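Long-range contact in ADP-ribosylating toxin CARDS (Mycoplasma pneumoniae, PDB 4TLV), which transfers the ADP-ribosyl group of NAD(+) to multiple target proteins in vitro and causes vacuolization of mammalian cells as the main virulence factor of its bacterium: residues A[38-43]-A[213-218]. Residues are numbered along the deposited sequence; the frame is centred on the assembly and turned at random.
Sequences HILSTN and QAASVA
Leu40, on helix 35-40, meets strand 214-219 twice: its CB packs on Ala215 CB at 3.8 Å, and its carbonyl O accepts the N-H of Ser216 (N to O 2.8 Å) in a nearly linear bond, 167° at the hydrogen. Ser41 leaves helical geometry with a positive phi of 54°. Its OG, anti to the carbonyl carbon (chi1 -56°), bonds to Leu228 N and to a water that donates to both Ile39 O and Ser216 O, the latter 2.9 Å from the water oxygen. So the backbone N-H and C=O of Ser216 are both held by residues 39-41, one directly and one through a water. The CB of Ser41 lies 3.5 Å from Ser216 O. Thr42 follows with OG1 giving its proton to Ala214 O at 2.8 Å; CG2 rests against that same oxygen at 3.5 Å. At Asn43 the backbone N makes a long bond to a second water, which donates to Ser216 OG; that hydroxyl is also bonded to Asn256. The contact thus joins the mART domain to a segment inferred to form part of the NAD(+)-binding pocket: strand 214-219 is the middle of a three-stranded antiparallel sheet between 225-226 and 253-258, with helix 228-231 beside Ser216 and helix 115-126 against Ile39.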
loop_
_atom_site.group_PDB
_atom_site.type_symbol
_atom_site.label_atom_id
_atom_site.label_comp_id
_atom_site.label_asym_id
_atom_site.label_seq_id
_atom_site.Cartn_x
_atom_site.Cartn_y
_atom_site.Cartn_z
ATOM N N HIS A 38 16.438 9.261 5.359
ATOM C CA HIS A 38 15.613 8.450 6.252
ATOM C C HIS A 38 14.881 7.341 5.490
ATOM O O HIS A 38 14.816 6.190 5.944
ATOM C CB HIS A 38 14.596 9.323 6.987
ATOM C CG HIS A 38 13.616 8.531 7.782
ATOM N ND1 HIS A 38 13.986 7.802 8.895
ATOM C CD2 HIS A 38 12.296 8.293 7.589
ATOM C CE1 HIS A 38 12.927 7.161 9.362
ATOM N NE2 HIS A 38 11.887 7.449 8.593
ATOM N N ILE A 39 14.324 7.693 4.337
ATOM C CA ILE A 39 13.639 6.733 3.475
ATOM C C ILE A 39 14.627 5.691 2.943
ATOM O O ILE A 39 14.304 4.497 2.852
ATOM C CB ILE A 39 12.967 7.438 2.268
ATOM C CG1 ILE A 39 11.824 8.337 2.748
ATOM C CG2 ILE A 39 12.451 6.419 1.276
ATOM C CD1 ILE A 39 10.778 7.601 3.586
ATOM N N LEU A 40 15.836 6.140 2.605
ATOM C CA LEU A 40 16.818 5.258 1.966
ATOM C C LEU A 40 17.842 4.662 2.934
ATOM O O LEU A 40 18.749 3.933 2.521
ATOM C CB LEU A 40 17.542 6.010 0.840
ATOM C CG LEU A 40 16.659 6.575 -0.269
ATOM C CD1 LEU A 40 17.488 7.446 -1.212
ATOM C CD2 LEU A 40 16.014 5.413 -1.026
ATOM N N SER A 41 17.707 4.987 4.219
ATOM C CA SER A 41 18.615 4.490 5.259
ATOM C C SER A 41 20.090 4.779 4.942
ATOM O O SER A 41 20.965 3.963 5.224
ATOM C CB SER A 41 18.421 2.990 5.522
ATOM O OG SER A 41 17.068 2.675 5.866
ATOM N N THR A 42 20.353 5.939 4.350
ATOM C CA THR A 42 21.717 6.350 4.022
ATOM C C THR A 42 22.557 6.542 5.281
ATOM O O THR A 42 22.149 7.265 6.190
ATOM C CB THR A 42 21.718 7.686 3.275
ATOM O OG1 THR A 42 20.806 7.608 2.182
ATOM C CG2 THR A 42 23.133 8.019 2.755
ATOM N N ASN A 43 23.738 5.920 5.319
ATOM C CA ASN A 43 24.622 6.022 6.489
ATOM C C ASN A 43 23.798 5.932 7.766
ATOM O O ASN A 43 23.846 6.829 8.616
ATOM C CB ASN A 43 25.397 7.348 6.488
ATOM C CG ASN A 43 26.284 7.517 5.265
ATOM O OD1 ASN A 43 26.807 6.413 4.749
ATOM N ND2 ASN A 43 26.495 8.638 4.789
ATOM N N GLN A 213 23.780 9.816 -2.277
ATOM C CA GLN A 213 24.243 9.016 -3.403
ATOM C C GLN A 213 24.002 7.529 -3.193
ATOM O O GLN A 213 24.063 6.752 -4.148
ATOM C CB GLN A 213 25.728 9.270 -3.650
ATOM C CG GLN A 213 26.010 10.691 -4.114
ATOM C CD GLN A 213 27.478 10.935 -4.361
ATOM O OE1 GLN A 213 28.267 11.040 -3.422
ATOM N NE2 GLN A 213 27.857 11.018 -5.634
ATOM N N ALA A 214 23.739 7.134 -1.950
ATOM C CA ALA A 214 23.646 5.712 -1.615
ATOM C C ALA A 214 22.481 5.374 -0.686
ATOM O O ALA A 214 21.938 6.247 0.007
ATOM C CB ALA A 214 24.948 5.227 -1.012
ATOM N N ALA A 215 22.133 4.089 -0.657
ATOM C CA ALA A 215 21.019 3.582 0.148
ATOM C C ALA A 215 21.390 2.271 0.819
ATOM O O ALA A 215 22.337 1.601 0.409
ATOM C CB ALA A 215 19.776 3.396 -0.716
ATOM N N SER A 216 20.660 1.926 1.875
ATOM C CA SER A 216 20.786 0.631 2.520
ATOM C C SER A 216 19.378 0.033 2.604
ATOM O O SER A 216 18.401 0.757 2.790
ATOM C CB SER A 216 21.410 0.756 3.908
ATOM O OG SER A 216 22.758 1.201 3.824
ATOM N N VAL A 217 19.289 -1.278 2.417
ATOM C CA VAL A 217 18.006 -1.957 2.337
ATOM C C VAL A 217 18.118 -3.244 3.112
ATOM O O VAL A 217 19.061 -4.016 2.905
ATOM C CB VAL A 217 17.654 -2.359 0.881
ATOM C CG1 VAL A 217 16.258 -2.982 0.822
ATOM C CG2 VAL A 217 17.747 -1.175 -0.056
ATOM N N ALA A 218 17.167 -3.483 4.005
ATOM C CA ALA A 218 17.085 -4.781 4.646
ATOM C C ALA A 218 16.231 -5.733 3.788
ATOM O O ALA A 218 15.110 -5.396 3.391
ATOM C CB ALA A 218 16.511 -4.646 6.050
HETATM O O HOH W 1 15.917 2.171 3.494
HETATM O O HOH W 2 23.851 3.748 2.897
#